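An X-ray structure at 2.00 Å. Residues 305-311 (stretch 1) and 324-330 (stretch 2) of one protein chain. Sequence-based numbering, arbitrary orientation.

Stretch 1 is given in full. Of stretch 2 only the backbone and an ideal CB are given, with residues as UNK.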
ATOM      1  N   THR A 305     -10.099   0.254  29.699  1.00 22.07           N
ATOM      2  CA  THR A 305     -10.536   0.245  28.311  1.00 23.97           C
ATOM      3  C   THR A 305     -10.019   1.486  27.599  1.00 23.54           C
ATOM      4  O   THR A 305      -9.902   2.549  28.204  1.00 22.69           O
ATOM      5  CB  THR A 305     -12.085   0.207  28.219  1.00 25.20           C
ATOM      6  OG1 THR A 305     -12.562  -1.026  28.769  1.00 25.73           O
ATOM      7  CG2 THR A 305     -12.548   0.312  26.771  1.00 27.64           C
ATOM      8  N   GLY A 306      -9.706   1.342  26.314  1.00 23.06           N
ATOM      9  CA  GLY A 306      -9.207   2.467  25.543  1.00 21.52           C
ATOM     10  C   GLY A 306      -8.474   2.018  24.297  1.00 21.07           C
ATOM     11  O   GLY A 306      -8.387   0.823  24.012  1.00 22.11           O
ATOM     12  N   TYR A 307      -7.950   2.975  23.542  1.00 19.62           N
ATOM     13  CA  TYR A 307      -7.212   2.663  22.324  1.00 18.52           C
ATOM     14  C   TYR A 307      -5.751   2.399  22.668  1.00 16.70           C
ATOM     15  O   TYR A 307      -4.981   3.330  22.895  1.00 16.42           O
ATOM     16  CB  TYR A 307      -7.353   3.825  21.340  1.00 18.43           C
ATOM     17  CG  TYR A 307      -8.769   3.968  20.834  1.00 18.22           C
ATOM     18  CD1 TYR A 307      -9.274   3.087  19.878  1.00 17.61           C
ATOM     19  CD2 TYR A 307      -9.628   4.938  21.359  1.00 19.62           C
ATOM     20  CE1 TYR A 307     -10.593   3.161  19.458  1.00 17.91           C
ATOM     21  CE2 TYR A 307     -10.954   5.022  20.944  1.00 20.20           C
ATOM     22  CZ  TYR A 307     -11.428   4.127  19.994  1.00 18.68           C
ATOM     23  OH  TYR A 307     -12.736   4.185  19.581  1.00 22.61           O
ATOM     24  N   PHE A 308      -5.389   1.118  22.713  1.00 16.62           N
ATOM     25  CA  PHE A 308      -4.035   0.683  23.057  1.00 15.31           C
ATOM     26  C   PHE A 308      -3.301   0.113  21.845  1.00 15.32           C
ATOM     27  O   PHE A 308      -3.659  -0.948  21.333  1.00 13.40           O
ATOM     28  CB  PHE A 308      -4.094  -0.400  24.140  1.00 16.28           C
ATOM     29  CG  PHE A 308      -4.951  -0.038  25.326  1.00 18.39           C
ATOM     30  CD1 PHE A 308      -5.769  -0.995  25.918  1.00 17.08           C
ATOM     31  CD2 PHE A 308      -4.937   1.249  25.856  1.00 19.35           C
ATOM     32  CE1 PHE A 308      -6.563  -0.678  27.025  1.00 20.56           C
ATOM     33  CE2 PHE A 308      -5.726   1.578  26.964  1.00 20.00           C
ATOM     34  CZ  PHE A 308      -6.540   0.611  27.547  1.00 20.23           C
ATOM     35  N   PRO A 309      -2.252   0.806  21.382  1.00 14.92           N
ATOM     36  CA  PRO A 309      -1.486   0.340  20.223  1.00 16.15           C
ATOM     37  C   PRO A 309      -0.356  -0.626  20.567  1.00 16.11           C
ATOM     38  O   PRO A 309       0.026  -0.778  21.727  1.00 16.72           O
ATOM     39  CB  PRO A 309      -0.953   1.637  19.637  1.00 15.28           C
ATOM     40  CG  PRO A 309      -0.636   2.421  20.875  1.00 17.57           C
ATOM     41  CD  PRO A 309      -1.860   2.180  21.750  1.00 15.31           C
ATOM     42  N   VAL A 310       0.164  -1.282  19.536  1.00 16.44           N
ATOM     43  CA  VAL A 310       1.283  -2.203  19.670  1.00 14.31           C
ATOM     44  C   VAL A 310       2.389  -1.547  18.850  1.00 14.38           C
ATOM     45  O   VAL A 310       2.160  -1.115  17.717  1.00 14.26           O
ATOM     46  CB  VAL A 310       0.938  -3.595  19.104  1.00 15.15           C
ATOM     47  CG1 VAL A 310       2.160  -4.502  19.144  1.00 12.31           C
ATOM     48  CG2 VAL A 310      -0.194  -4.212  19.925  1.00 14.28           C
ATOM     49  N   ALA A 311       3.579  -1.453  19.428  1.00 14.73           N
ATOM     50  CA  ALA A 311       4.693  -0.798  18.756  1.00 15.88           C
ATOM     51  C   ALA A 311       5.128  -1.487  17.469  1.00 16.16           C
ATOM     52  O   ALA A 311       4.911  -2.688  17.286  1.00 14.02           O
ATOM     53  CB  ALA A 311       5.868  -0.674  19.713  1.00 18.45           C
ATOM     54  N   UNK A 324      -2.044  -8.585  27.900  1.00 18.22           N
ATOM     55  CA  UNK A 324      -1.252  -8.709  26.677  1.00 17.87           C
ATOM     56  C   UNK A 324      -1.797  -7.997  25.448  1.00 16.56           C
ATOM     57  O   UNK A 324      -2.921  -7.499  25.444  1.00 15.71           O
ATOM     58  CB  UNK A 324      -1.096 -10.193  26.341  1.00 17.87           C
ATOM     59  N   UNK A 325      -0.990  -7.986  24.390  1.00 15.72           N
ATOM     60  CA  UNK A 325      -1.378  -7.350  23.140  1.00 15.90           C
ATOM     61  C   UNK A 325      -2.538  -8.101  22.496  1.00 15.16           C
ATOM     62  O   UNK A 325      -3.132  -7.620  21.533  1.00 14.64           O
ATOM     63  CB  UNK A 325      -0.188  -7.282  22.181  1.00 15.90           C
ATOM     64  N   UNK A 326      -2.864  -9.281  23.017  1.00 13.88           N
ATOM     65  CA  UNK A 326      -3.982 -10.028  22.460  1.00 14.37           C
ATOM     66  C   UNK A 326      -5.222  -9.159  22.592  1.00 14.87           C
ATOM     67  O   UNK A 326      -6.125  -9.216  21.758  1.00 16.06           O
ATOM     68  CB  UNK A 326      -4.166 -11.376  23.160  1.00 14.37           C
ATOM     69  N   UNK A 327      -5.255  -8.340  23.637  1.00 15.49           N
ATOM     70  CA  UNK A 327      -6.394  -7.468  23.867  1.00 15.71           C
ATOM     71  C   UNK A 327      -6.150  -5.992  23.592  1.00 15.81           C
ATOM     72  O   UNK A 327      -6.859  -5.127  24.110  1.00 16.29           O
ATOM     73  CB  UNK A 327      -6.857  -7.628  25.317  1.00 15.71           C
ATOM     74  N   UNK A 328      -5.140  -5.706  22.778  1.00 15.40           N
ATOM     75  CA  UNK A 328      -4.850  -4.332  22.396  1.00 14.35           C
ATOM     76  C   UNK A 328      -5.915  -4.002  21.356  1.00 14.49           C
ATOM     77  O   UNK A 328      -6.659  -4.890  20.932  1.00 13.92           O
ATOM     78  CB  UNK A 328      -3.428  -4.153  21.862  1.00 14.35           C
ATOM     79  N   UNK A 329      -6.004  -2.740  20.950  1.00 14.48           N
ATOM     80  CA  UNK A 329      -6.991  -2.356  19.943  1.00 14.23           C
ATOM     81  C   UNK A 329      -6.781  -3.206  18.690  1.00 14.40           C
ATOM     82  O   UNK A 329      -5.645  -3.511  18.322  1.00 13.70           O
ATOM     83  CB  UNK A 329      -6.888  -0.865  19.613  1.00 14.23           C
ATOM     84  N   UNK A 330      -7.877  -3.587  18.044  1.00 14.65           N
ATOM     85  CA  UNK A 330      -7.816  -4.410  16.842  1.00 15.53           C
ATOM     86  C   UNK A 330      -8.446  -3.702  15.659  1.00 15.66           C
ATOM     87  O   UNK A 330      -9.328  -2.870  15.826  1.00 14.62           O
ATOM     88  CB  UNK A 330      -8.509  -5.754  17.078  1.00 15.53           C
TER

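Position 324 lies out of reach of stretch 1. Its ideal CB has nothing of that stretch within 5.5 Å, so stretch 1 sets no preference. Its carbonyl O accepts a backbone hydrogen bond from N of 327 (3.1 Å). A small polar residue able to accept from N of 326 would suit. The residue is Ser324. Its chi1 is p, and OG accepts from N of 326 at 3.2 Å.

Position 325 has phi/psi of -67/-10, in a 3-10 segment. Its CB points sideways to stretch 1 and lies 3.8 Å from Val310 CG2. The neighbour is a methyl group, so an apolar side chain fits, and a small one already makes the contact. The residue is Ala325. Its methyl makes this apolar contact. Its O accepts from N of 328 at 3.0 Å.

Position 326 continues the 3-10 segment. Its CB points away, and stretch 1 offers it nothing. A long polar chain would do. The residue is Lys326, fully extended with all four chi angles t. Its NZ is hydrogen-bonded elsewhere in the structure.

Position 327 has a sideways CB with no atom of stretch 1 within 5.5 Å. The contact leaves the choice wide, and a large side chain can be directed outward. The residue is Phe327. Its ring leads away from stretch 1.

Of the ideal CB atoms, that of position 328 comes closest to stretch 1. Its CA is 5.1 Å from the CA of Phe308. The ideal CB points sideways, 3.3 Å from Phe308 O and 3.8 Å from Val310 CG2. A carbonyl so near the CB favours a small residue, and the methyl beside it favours an apolar one. The residue is Ala328. Its methyl fills the site. Val310 CG2 thus touches both alanines.

Position 329 points its CB toward stretch 1. Its backbone N donates to Phe308 O at 3.0 Å. Phe308 N also faces this site and can donate to a side-chain acceptor. Ser, Thr, Asn or Asp could be considered, though the short reach favours a hydroxyl. The residue is Ser329, with chi1 m. Phe308 N donates to its OG at 3.0 Å. Backbone and side chain together therefore engage both N and O of Phe308. The same OG lies 3.2 Å from Tyr307 CA.

Position 330 turns its CB away from stretch 1, and long or polar side chains are acceptable. The residue is Arg330. Its NH2 makes a weak hydrogen bond to Lys326 O at 3.2 Å.

Stretch 2 (324-330) SAKFASR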
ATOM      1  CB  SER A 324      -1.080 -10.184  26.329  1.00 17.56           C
ATOM      2  OG  SER A 324      -2.290 -10.694  25.798  1.00 19.63           O
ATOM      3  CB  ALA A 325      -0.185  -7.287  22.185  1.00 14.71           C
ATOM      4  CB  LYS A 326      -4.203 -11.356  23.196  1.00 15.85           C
ATOM      5  CG  LYS A 326      -5.485 -12.070  22.758  1.00 16.84           C
ATOM      6  CD  LYS A 326      -5.634 -13.465  23.351  1.00 19.16           C
ATOM      7  CE  LYS A 326      -6.966 -14.089  22.930  1.00 19.87           C
ATOM      8  NZ  LYS A 326      -7.115 -15.495  23.408  1.00 20.08           N
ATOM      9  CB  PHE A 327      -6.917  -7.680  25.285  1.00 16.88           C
ATOM     10  CG  PHE A 327      -7.297  -9.102  25.557  1.00 19.61           C
ATOM     11  CD1 PHE A 327      -6.395  -9.976  26.150  1.00 17.16           C
ATOM     12  CD2 PHE A 327      -8.534  -9.591  25.141  1.00 19.96           C
ATOM     13  CE1 PHE A 327      -6.717 -11.322  26.324  1.00 20.61           C
ATOM     14  CE2 PHE A 327      -8.861 -10.932  25.310  1.00 20.61           C
ATOM     15  CZ  PHE A 327      -7.949 -11.798  25.902  1.00 18.84           C
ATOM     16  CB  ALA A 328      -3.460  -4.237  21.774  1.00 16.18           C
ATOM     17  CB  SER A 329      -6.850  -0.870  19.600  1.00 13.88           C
ATOM     18  OG  SER A 329      -7.232  -0.063  20.700  1.00 11.63           O
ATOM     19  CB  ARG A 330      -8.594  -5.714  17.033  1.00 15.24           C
ATOM     20  CG  ARG A 330      -8.284  -6.475  18.293  1.00 19.01           C
ATOM     21  CD  ARG A 330      -9.087  -7.767  18.327  1.00 18.51           C
ATOM     22  NE  ARG A 330      -8.885  -8.489  19.578  1.00 21.68           N
ATOM     23  CZ  ARG A 330      -9.263  -9.745  19.786  1.00 20.12           C
ATOM     24  NH1 ARG A 330      -9.865 -10.423  18.819  1.00 19.39           N
ATOM     25  NH2 ARG A 330      -9.041 -10.318  20.961  1.00 19.64           N
TER
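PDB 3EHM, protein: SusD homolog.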